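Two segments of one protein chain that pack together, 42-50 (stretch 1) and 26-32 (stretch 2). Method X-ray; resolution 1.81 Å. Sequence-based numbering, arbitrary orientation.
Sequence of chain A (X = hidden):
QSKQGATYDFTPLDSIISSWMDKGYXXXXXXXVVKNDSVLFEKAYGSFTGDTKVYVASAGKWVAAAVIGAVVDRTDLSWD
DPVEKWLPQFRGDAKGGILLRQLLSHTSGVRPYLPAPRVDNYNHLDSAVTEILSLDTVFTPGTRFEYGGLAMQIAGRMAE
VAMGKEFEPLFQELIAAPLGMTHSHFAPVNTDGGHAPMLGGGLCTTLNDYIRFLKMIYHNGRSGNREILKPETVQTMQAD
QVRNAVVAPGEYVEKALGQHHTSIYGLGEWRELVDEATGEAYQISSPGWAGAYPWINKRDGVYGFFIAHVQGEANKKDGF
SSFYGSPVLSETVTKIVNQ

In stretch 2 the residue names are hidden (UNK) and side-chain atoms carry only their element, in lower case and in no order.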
ATOM      1  N   GLU A  42      13.434 -17.323  -4.183  1.00 21.67           N
ATOM      2  CA  GLU A  42      14.039 -16.117  -3.615  1.00 23.41           C
ATOM      3  C   GLU A  42      15.327 -15.854  -4.361  1.00 22.18           C
ATOM      4  O   GLU A  42      16.177 -16.736  -4.455  1.00 22.88           O
ATOM      5  CB  GLU A  42      14.315 -16.309  -2.122  1.00 28.67           C
ATOM      6  CG  GLU A  42      14.582 -15.033  -1.343  1.00 35.88           C
ATOM      7  CD  GLU A  42      14.638 -15.270   0.164  1.00 46.12           C
ATOM      8  OE1 GLU A  42      15.289 -16.244   0.607  1.00 48.41           O
ATOM      9  OE2 GLU A  42      14.000 -14.498   0.913  1.00 58.50           O
ATOM     10  N   LYS A  43      15.462 -14.660  -4.939  1.00 18.76           N
ATOM     11  CA  LYS A  43      16.567 -14.371  -5.842  1.00 19.60           C
ATOM     12  C   LYS A  43      16.772 -12.878  -5.938  1.00 20.87           C
ATOM     13  O   LYS A  43      15.794 -12.100  -5.961  1.00 17.89           O
ATOM     14  CB  LYS A  43      16.283 -14.897  -7.238  1.00 21.89           C
ATOM     15  CG  LYS A  43      17.472 -14.774  -8.178  1.00 24.90           C
ATOM     16  CD  LYS A  43      17.271 -15.522  -9.478  1.00 27.77           C
ATOM     17  CE  LYS A  43      18.473 -15.331 -10.377  1.00 29.32           C
ATOM     18  NZ  LYS A  43      18.241 -15.917 -11.731  1.00 31.41           N
ATOM     19  N   ALA A  44      18.036 -12.475  -5.976  1.00 19.59           N
ATOM     20  CA  ALA A  44      18.373 -11.075  -6.181  1.00 21.16           C
ATOM     21  C   ALA A  44      19.031 -10.915  -7.542  1.00 21.34           C
ATOM     22  O   ALA A  44      19.663 -11.834  -8.047  1.00 25.07           O
ATOM     23  CB  ALA A  44      19.268 -10.584  -5.057  1.00 21.72           C
ATOM     24  N   TYR A  45      18.813  -9.768  -8.169  1.00 20.96           N
ATOM     25  CA  TYR A  45      19.291  -9.474  -9.531  1.00 19.35           C
ATOM     26  C   TYR A  45      20.097  -8.185  -9.521  1.00 18.69           C
ATOM     27  O   TYR A  45      19.879  -7.285  -8.699  1.00 16.49           O
ATOM     28  CB  TYR A  45      18.105  -9.290 -10.483  1.00 21.91           C
ATOM     29  CG  TYR A  45      17.222 -10.505 -10.651  1.00 22.07           C
ATOM     30  CD1 TYR A  45      16.296 -10.854  -9.673  1.00 21.48           C
ATOM     31  CD2 TYR A  45      17.310 -11.316 -11.786  1.00 21.02           C
ATOM     32  CE1 TYR A  45      15.472 -11.955  -9.819  1.00 19.79           C
ATOM     33  CE2 TYR A  45      16.500 -12.440 -11.922  1.00 21.41           C
ATOM     34  CZ  TYR A  45      15.586 -12.762 -10.932  1.00 21.31           C
ATOM     35  OH  TYR A  45      14.741 -13.874 -11.030  1.00 25.77           O
ATOM     36  N   GLY A  46      21.045  -8.084 -10.444  1.00 19.21           N
ATOM     37  CA  GLY A  46      21.891  -6.907 -10.549  1.00 21.23           C
ATOM     38  C   GLY A  46      22.604  -6.627  -9.249  1.00 21.44           C
ATOM     39  O   GLY A  46      23.166  -7.532  -8.649  1.00 25.00           O
ATOM     40  N   SER A  47      22.534  -5.383  -8.798  1.00 23.97           N
ATOM     41  CA  SER A  47      23.247  -4.906  -7.621  1.00 26.85           C
ATOM     42  C   SER A  47      22.611  -5.320  -6.294  1.00 24.61           C
ATOM     43  O   SER A  47      23.237  -5.185  -5.257  1.00 27.05           O
ATOM     44  CB  SER A  47      23.342  -3.355  -7.669  1.00 29.96           C
ATOM     45  OG  SER A  47      22.110  -2.787  -8.130  1.00 32.32           O
ATOM     46  N   PHE A  48      21.380  -5.825  -6.316  1.00 21.69           N
ATOM     47  CA  PHE A  48      20.570  -5.935  -5.099  1.00 18.85           C
ATOM     48  C   PHE A  48      20.934  -7.130  -4.223  1.00 16.27           C
ATOM     49  O   PHE A  48      21.401  -8.144  -4.714  1.00 17.23           O
ATOM     50  CB  PHE A  48      19.078  -6.078  -5.475  1.00 18.69           C
ATOM     51  CG  PHE A  48      18.366  -4.783  -5.655  1.00 19.08           C
ATOM     52  CD1 PHE A  48      18.958  -3.721  -6.322  1.00 20.43           C
ATOM     53  CD2 PHE A  48      17.107  -4.608  -5.104  1.00 19.25           C
ATOM     54  CE1 PHE A  48      18.281  -2.525  -6.500  1.00 21.35           C
ATOM     55  CE2 PHE A  48      16.435  -3.420  -5.264  1.00 19.70           C
ATOM     56  CZ  PHE A  48      17.024  -2.373  -5.961  1.00 19.07           C
ATOM     57  N   THR A  49      20.649  -6.998  -2.945  1.00 16.38           N
ATOM     58  CA  THR A  49      20.503  -8.101  -2.003  1.00 17.68           C
ATOM     59  C   THR A  49      19.150  -8.010  -1.321  1.00 16.97           C
ATOM     60  O   THR A  49      18.432  -7.022  -1.482  1.00 14.71           O
ATOM     61  CB  THR A  49      21.578  -8.005  -0.894  1.00 20.45           C
ATOM     62  OG1 THR A  49      21.289  -6.897  -0.023  1.00 18.43           O
ATOM     63  CG2 THR A  49      22.965  -7.863  -1.482  1.00 19.52           C
ATOM     64  N   GLY A  50      18.856  -8.968  -0.432  1.00 17.56           N
ATOM     65  CA  GLY A  50      17.636  -8.926   0.388  1.00 16.98           C
ATOM     66  C   GLY A  50      17.548  -7.699   1.308  1.00 17.48           C
ATOM     67  O   GLY A  50      16.507  -7.424   1.937  1.00 16.53           O
ATOM     68  N   UNK A  26      15.338  -1.880 -14.912  1.00 16.49           N
ATOM     69  CA  UNK A  26      15.857  -1.741 -13.548  1.00 16.59           C
ATOM     70  C   UNK A  26      17.378  -2.022 -13.478  1.00 19.40           C
ATOM     71  O   UNK A  26      17.867  -2.848 -14.254  1.00 20.00           O
ATOM     72  c   UNK A  26      13.009  -1.674 -11.982  1.00 14.50           C
ATOM     73  o   UNK A  26       9.493  -2.616 -12.530  1.00 13.29           O
ATOM     74  c   UNK A  26      11.534  -3.661 -13.200  1.00 15.31           C
ATOM     75  c   UNK A  26      15.176  -2.757 -12.625  1.00 16.84           C
ATOM     76  c   UNK A  26      12.919  -3.698 -13.226  1.00 15.73           C
ATOM     77  c   UNK A  26      11.619  -1.632 -11.930  1.00 13.37           C
ATOM     78  c   UNK A  26      13.674  -2.696 -12.634  1.00 14.93           C
ATOM     79  c   UNK A  26      10.884  -2.615 -12.577  1.00 14.43           C
ATOM     80  N   UNK A  27      18.099  -1.394 -12.525  1.00 18.84           N
ATOM     81  CA  UNK A  27      19.518  -1.729 -12.328  1.00 21.25           C
ATOM     82  C   UNK A  27      19.699  -2.998 -11.489  1.00 23.14           C
ATOM     83  O   UNK A  27      20.766  -3.601 -11.487  1.00 25.51           O
ATOM     84  c   UNK A  27      20.067  -0.499 -11.588  1.00 21.87           C
ATOM     85  c   UNK A  27      17.686  -0.250 -11.692  1.00 20.39           C
ATOM     86  c   UNK A  27      18.899   0.089 -10.881  1.00 19.59           C
ATOM     87  N   UNK A  28      18.651  -3.398 -10.786  1.00 19.84           N
ATOM     88  CA  UNK A  28      18.694  -4.508  -9.861  1.00 18.37           C
ATOM     89  C   UNK A  28      17.286  -4.734  -9.343  1.00 18.08           C
ATOM     90  O   UNK A  28      16.390  -3.937  -9.601  1.00 17.39           O
ATOM     91  N   UNK A  29      17.102  -5.802  -8.587  1.00 17.20           N
ATOM     92  CA  UNK A  29      15.818  -6.125  -7.999  1.00 14.53           C
ATOM     93  C   UNK A  29      15.927  -7.352  -7.137  1.00 16.58           C
ATOM     94  O   UNK A  29      16.954  -8.049  -7.167  1.00 16.96           O
ATOM     95  N   UNK A  30      14.858  -7.684  -6.427  1.00 14.59           N
ATOM     96  CA  UNK A  30      14.846  -8.929  -5.673  1.00 16.26           C
ATOM     97  C   UNK A  30      13.416  -9.395  -5.493  1.00 16.61           C
ATOM     98  O   UNK A  30      12.493  -8.576  -5.380  1.00 15.50           O
ATOM     99  c   UNK A  30      15.511  -8.767  -4.304  1.00 14.68           C
ATOM    100  N   UNK A  31      13.250 -10.710  -5.399  1.00 16.50           N
ATOM    101  CA  UNK A  31      11.941 -11.293  -5.173  1.00 17.29           C
ATOM    102  C   UNK A  31      11.987 -12.406  -4.131  1.00 19.73           C
ATOM    103  O   UNK A  31      13.023 -13.094  -3.966  1.00 19.12           O
ATOM    104  c   UNK A  31      11.359 -11.793  -6.487  1.00 17.40           C
ATOM    105  c   UNK A  31       9.117 -12.137  -7.562  1.00 17.89           C
ATOM    106  c   UNK A  31       9.906 -12.177  -6.290  1.00 18.13           C
ATOM    107  c   UNK A  31      12.168 -12.943  -7.048  1.00 20.68           C
ATOM    108  N   UNK A  32      10.882 -12.545  -3.407  1.00 17.29           N
ATOM    109  CA  UNK A  32      10.638 -13.696  -2.515  1.00 17.53           C
ATOM    110  C   UNK A  32       9.185 -14.144  -2.648  1.00 18.17           C
ATOM    111  O   UNK A  32       8.280 -13.296  -2.616  1.00 17.15           O
ATOM    112  s   UNK A  32      10.790 -14.707   0.112  1.00 22.31           S
ATOM    113  c   UNK A  32      10.969 -13.328  -1.073  1.00 17.73           C
TER

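Position 26 carries eight side-chain atoms: one carbon leading to a ring of six carbons that bears a single oxygen. Its CA-to-CB bond points toward stretch 1, yet the end of the side chain leads away, and the closest approach, from the CB of position 26 to Phe48 CE1, is 6.9 Å. A six-carbon ring with one hydroxyl identifies Tyr26.

Position 27 has three carbons that close a ring onto its own backbone N. The closest approach of this side chain, from the CB of position 27 to Ser47 OG, is 4.6 Å; the backbone comes nearer, with the O of position 27 lying 3.6 Å from Gly46 CA. The closed ring defines Pro27.

Position 28 has no side-chain atoms, and its backbone C lies 3.6 Å from Phe48 CD1. The absence matters, because an ideal CB would lie 2.6 Å from Phe48 CD1 and 2.9 Å from Ser47 OG, both clashes. The residue is Gly28.

Position 29 also lacks side-chain atoms. Its CA lies 3.9 Å from the centroid of the Phe48 ring, 25° off the ring normal, a CH-pi contact over the face. Its backbone pairs with Tyr45 through two hydrogen bonds: Tyr45 N to the O of position 29 (2.7 Å, 161°) and the N of position 29 to Tyr45 O (3.2 Å, 157°). An ideal CB would meet nothing closer than Tyr45 CB at 4.7 Å, so the assignment to Gly29 rests on the missing atoms alone.

Position 30 shows a single carbon, and this CB is 4.2 Å from Ala44 CB, on the same face of the sheet. One carbon alone makes it Ala30.

Position 31 has four carbons, forked at the first, with one arm two carbons long. Hydrogen bonds join the N of position 31 to Lys43 O (3.0 Å, 164°) and Lys43 N to the O of position 31 (3.1 Å, 157°). The fork identifies Ile31, whose CG2 approaches Tyr45 CE1 at 4.4 Å, near the plane of that ring at its edge.

Position 32 has one carbon followed by one sulfur. With chi1 in t, the sulfur of position 32 lies 3.3 Å from Glu42 OE2. This is the pattern of Cys32.

The strands run antiparallel, at 173°, and four backbone hydrogen bonds set their register. Side chains alternate: Glu42, Cys32, Ala44 and Ala30 share one face, while Lys43, Ile31 and Tyr45 take the other. A type II' turn from Tyr45 to Phe48, closed by Phe48 N to Tyr45 O at 3.2 Å, brings the Phe48 ring back over the glycine backbone. The contact, burying 522 Å² in total, thus combines backbone pairing with an aromatic cover.

Stretch 2, residues 26-32: YPGGAIC
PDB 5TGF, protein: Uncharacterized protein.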